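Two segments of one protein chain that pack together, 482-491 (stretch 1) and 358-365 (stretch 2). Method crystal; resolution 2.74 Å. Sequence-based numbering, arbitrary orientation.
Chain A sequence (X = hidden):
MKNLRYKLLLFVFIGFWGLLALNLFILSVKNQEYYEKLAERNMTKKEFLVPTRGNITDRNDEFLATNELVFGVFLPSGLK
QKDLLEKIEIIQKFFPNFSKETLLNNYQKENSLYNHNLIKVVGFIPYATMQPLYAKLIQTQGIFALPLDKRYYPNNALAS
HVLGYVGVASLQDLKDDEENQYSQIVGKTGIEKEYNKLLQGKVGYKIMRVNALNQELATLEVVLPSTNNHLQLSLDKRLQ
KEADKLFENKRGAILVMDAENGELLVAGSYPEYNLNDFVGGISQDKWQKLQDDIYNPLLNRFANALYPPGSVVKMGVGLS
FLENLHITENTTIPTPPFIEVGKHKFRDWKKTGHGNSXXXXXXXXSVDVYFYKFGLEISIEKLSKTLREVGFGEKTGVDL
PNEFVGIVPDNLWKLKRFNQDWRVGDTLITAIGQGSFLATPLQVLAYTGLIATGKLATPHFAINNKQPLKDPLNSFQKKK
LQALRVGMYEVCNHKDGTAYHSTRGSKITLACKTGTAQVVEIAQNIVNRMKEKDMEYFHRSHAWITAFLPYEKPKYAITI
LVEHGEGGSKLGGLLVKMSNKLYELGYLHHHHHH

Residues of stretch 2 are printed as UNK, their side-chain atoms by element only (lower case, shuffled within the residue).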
# COMPACT_ATOMS: atom_id res chain seq x y z
N GLN A 482 13.52 -33.70 -34.37
CA GLN A 482 14.00 -32.78 -35.40
C GLN A 482 13.09 -32.83 -36.61
O GLN A 482 12.69 -31.80 -37.16
CB GLN A 482 15.43 -33.04 -35.81
CG GLN A 482 15.94 -31.84 -36.59
CD GLN A 482 17.40 -31.88 -36.91
OE1 GLN A 482 18.07 -32.90 -36.74
NE2 GLN A 482 17.91 -30.76 -37.39
N ALA A 483 12.76 -34.06 -37.02
CA ALA A 483 11.81 -34.27 -38.10
C ALA A 483 10.59 -33.41 -37.89
O ALA A 483 10.17 -32.68 -38.79
CB ALA A 483 11.40 -35.73 -38.14
N LEU A 484 10.04 -33.49 -36.68
CA LEU A 484 8.84 -32.73 -36.33
C LEU A 484 9.08 -31.22 -36.43
O LEU A 484 8.22 -30.48 -36.93
CB LEU A 484 8.38 -33.09 -34.92
CG LEU A 484 8.06 -34.57 -34.69
CD1 LEU A 484 7.76 -34.86 -33.22
CD2 LEU A 484 6.90 -35.02 -35.56
N ARG A 485 10.24 -30.77 -35.97
CA ARG A 485 10.58 -29.35 -36.03
C ARG A 485 10.66 -28.86 -37.46
O ARG A 485 10.18 -27.75 -37.78
CB ARG A 485 11.90 -29.08 -35.31
CG ARG A 485 11.78 -29.22 -33.80
CD ARG A 485 13.00 -28.69 -33.09
NE ARG A 485 14.12 -29.61 -33.22
CZ ARG A 485 14.50 -30.49 -32.29
NH1 ARG A 485 13.86 -30.59 -31.13
NH2 ARG A 485 15.54 -31.27 -32.53
N VAL A 486 11.26 -29.69 -38.32
CA VAL A 486 11.40 -29.36 -39.74
C VAL A 486 10.02 -29.18 -40.35
O VAL A 486 9.79 -28.28 -41.16
CB VAL A 486 12.21 -30.44 -40.52
CG1 VAL A 486 12.21 -30.14 -42.03
CG2 VAL A 486 13.64 -30.54 -39.99
N GLY A 487 9.09 -30.04 -39.96
CA GLY A 487 7.71 -29.89 -40.39
C GLY A 487 7.15 -28.54 -39.97
O GLY A 487 6.64 -27.80 -40.82
N MET A 488 7.27 -28.22 -38.68
CA MET A 488 6.78 -26.94 -38.14
C MET A 488 7.48 -25.80 -38.87
O MET A 488 6.86 -24.80 -39.22
CB MET A 488 7.01 -26.84 -36.63
CG MET A 488 6.20 -27.84 -35.78
SD MET A 488 6.43 -27.77 -33.97
CE MET A 488 5.59 -26.21 -33.72
N TYR A 489 8.78 -25.96 -39.11
CA TYR A 489 9.55 -25.01 -39.93
C TYR A 489 8.87 -24.77 -41.28
O TYR A 489 8.71 -23.63 -41.72
CB TYR A 489 10.98 -25.52 -40.13
CG TYR A 489 11.82 -24.65 -41.05
CD1 TYR A 489 12.25 -23.39 -40.64
CD2 TYR A 489 12.18 -25.10 -42.32
CE1 TYR A 489 13.01 -22.61 -41.48
CE2 TYR A 489 12.94 -24.31 -43.16
CZ TYR A 489 13.36 -23.08 -42.74
OH TYR A 489 14.12 -22.30 -43.57
N GLU A 490 8.46 -25.87 -41.91
CA GLU A 490 7.84 -25.82 -43.23
C GLU A 490 6.45 -25.18 -43.21
O GLU A 490 6.02 -24.61 -44.20
CB GLU A 490 7.78 -27.23 -43.85
CG GLU A 490 9.12 -27.72 -44.38
CD GLU A 490 9.11 -29.16 -44.88
OE1 GLU A 490 8.04 -29.79 -44.96
OE2 GLU A 490 10.21 -29.66 -45.19
N VAL A 491 5.74 -25.26 -42.10
CA VAL A 491 4.40 -24.66 -42.02
C VAL A 491 4.45 -23.16 -42.24
O VAL A 491 3.56 -22.58 -42.85
CB VAL A 491 3.71 -24.94 -40.67
CG1 VAL A 491 2.35 -24.26 -40.61
CG2 VAL A 491 3.54 -26.44 -40.45
N UNK A 358 4.11 -37.40 -47.04
CA UNK A 358 4.83 -38.07 -45.95
C UNK A 358 4.50 -37.36 -44.63
O UNK A 358 3.58 -36.53 -44.59
n UNK A 358 7.77 -36.51 -47.46
o UNK A 358 6.40 -35.66 -45.90
c UNK A 358 6.84 -36.63 -46.51
c UNK A 358 6.34 -38.03 -46.23
N UNK A 359 5.24 -37.66 -43.57
CA UNK A 359 5.07 -36.96 -42.28
C UNK A 359 5.35 -35.44 -42.40
O UNK A 359 4.51 -34.62 -42.02
c UNK A 359 5.36 -36.09 -39.20
c UNK A 359 5.45 -37.50 -39.74
c UNK A 359 6.31 -38.33 -38.79
c UNK A 359 5.96 -37.58 -41.19
N UNK A 360 6.53 -35.09 -42.92
CA UNK A 360 6.92 -33.67 -43.12
C UNK A 360 5.78 -32.88 -43.79
O UNK A 360 5.43 -31.78 -43.36
c UNK A 360 11.56 -33.87 -42.16
c UNK A 360 10.39 -33.33 -42.67
c UNK A 360 8.20 -33.52 -43.97
o UNK A 360 13.02 -35.74 -41.90
c UNK A 360 9.50 -34.11 -43.40
c UNK A 360 11.86 -35.19 -42.40
c UNK A 360 9.84 -35.44 -43.62
c UNK A 360 11.01 -35.98 -43.12
N UNK A 361 5.21 -33.46 -44.85
CA UNK A 361 4.22 -32.77 -45.66
C UNK A 361 2.84 -32.72 -44.98
O UNK A 361 2.09 -31.75 -45.15
c UNK A 361 4.11 -33.42 -47.05
c UNK A 361 3.11 -33.27 -49.37
n UNK A 361 1.39 -33.59 -51.20
c UNK A 361 1.79 -32.82 -50.00
c UNK A 361 3.29 -32.58 -48.04
N UNK A 362 2.53 -33.78 -44.23
CA UNK A 362 1.26 -33.86 -43.50
C UNK A 362 1.18 -32.81 -42.39
O UNK A 362 0.12 -32.23 -42.12
c UNK A 362 1.06 -35.26 -42.93
N UNK A 363 2.32 -32.58 -41.74
CA UNK A 363 2.47 -31.51 -40.78
C UNK A 363 2.34 -30.17 -41.50
O UNK A 363 1.51 -29.32 -41.13
c UNK A 363 3.97 -32.80 -39.19
c UNK A 363 5.29 -32.92 -38.45
c UNK A 363 3.84 -31.55 -40.07
c UNK A 363 4.03 -30.29 -39.24
N UNK A 364 3.18 -30.00 -42.52
CA UNK A 364 3.25 -28.76 -43.28
C UNK A 364 1.86 -28.26 -43.68
O UNK A 364 1.48 -27.11 -43.41
c UNK A 364 4.11 -28.97 -44.54
c UNK A 364 6.14 -29.64 -47.97
n UNK A 364 5.51 -29.44 -49.12
n UNK A 364 7.12 -30.51 -47.90
c UNK A 364 4.71 -28.00 -46.81
n UNK A 364 5.78 -28.98 -46.87
c UNK A 364 4.32 -27.70 -45.38
N UNK A 365 1.09 -29.16 -44.30
CA UNK A 365 -0.15 -28.77 -44.94
C UNK A 365 -1.38 -29.07 -44.09
O UNK A 365 -2.50 -28.97 -44.58
o UNK A 365 1.63 -29.53 -49.47
c UNK A 365 -0.26 -29.44 -46.32
o UNK A 365 -0.23 -30.48 -48.88
c UNK A 365 0.78 -28.97 -47.32
c UNK A 365 0.72 -29.71 -48.65

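Position 358 carries two side-chain carbons, the second bearing one oxygen and one nitrogen, which is a short planar amide. No atom of it comes within 6 Å of stretch 1. The side-chain oxygen lies 2.7 Å from the backbone N of position 361, with an N-H...acceptor angle of 156°, a capping bond at the start of the helix. The residue is asparagine, Asn358, and Asn358 OD1 is the cap acceptor.

Position 359 has four carbons forked at the second, with no heteroatom. One terminal carbon meets Leu484, and the CA-to-CB bond points toward stretch 1. Branching at the second carbon rather than the first identifies leucine, and Leu359 CD2 lies 4.1 Å from Leu484 CD2.

At position 360 one carbon leads into a ring of six carbons bearing a single oxygen. Val486 CG1 approaches the ring at its edge, near the ring plane, and the backbone O of Ala483 comes close obliquely. The phenol ring defines tyrosine. With the name Tyr360 assigned, the closest of these pairs are Val486 CG1 to Tyr360 CD1 at 3.7 Å and Ala483 O to Tyr360 CE1 at 3.8 Å. The ring lies beside the 483-487 turn of the longer helix, although its CA-to-CB bond points sideways.

Position 361 shows four carbons in a row ending in nitrogen. Its CA-to-CB bond points away from stretch 1, which it does not touch. The residue is lysine, and Lys361 is nearly fully extended, its four chi angles all t.

Position 362 has a single side-chain carbon and is out of reach of stretch 1; it is alanine, Ala362.

Position 363 again has four carbons, but the fork is at the first and one arm is two carbons long. The side chain sits as a knob among Leu484, Gly487, Met488 and Val491. The residue is isoleucine. The CA-to-CB bond of Ile363 points toward stretch 1. Ile363 CD1 lies 3.9 Å from Leu484 CD2, and Ile363 CG2 lies 3.7 Å from Gly487 C. An ideal CB built on Gly487 would fall 2.8 Å from Ile363 CD1, a clash, so the bare glycine backbone leaves room for this side chain.

Position 364 has three carbons, a nitrogen, then a carbon carrying two more nitrogens. This guanidinium has Glu490 OE1 at its edge; the residue is arginine. Glu490 OE1 accepts two hydrogen bonds, from Arg364 NE at 3.1 Å (153°) and from Arg364 NH2 at 3.2 Å (145°), both part of a salt bridge.

Position 365 has three carbons, the third carrying two oxygens, and makes no contact with stretch 1. It is glutamate, and Glu365 leaves helical phi/psi.

The helix axes approach to 7.9 Å with their N-to-C directions 42° apart, and 510 Å² is buried between the two stretches, both sides summed. The backbones come close at two places, Gly487 CA to Tyr360 CA at 4.7 Å and Val491 CA to Arg364 CA at 4.4 Å. Ile363 packs among Leu484, Gly487, Met488 and Val491, Leu359 extends the apolar packing onto Leu484, and the Tyr360 ring packs against Ala483 and Val486, meeting Val486 at its edge. The Glu490-Arg364 salt bridge adds a directional polar tie beside this packing.

Stretch 2 358-365: NLYKAIRE
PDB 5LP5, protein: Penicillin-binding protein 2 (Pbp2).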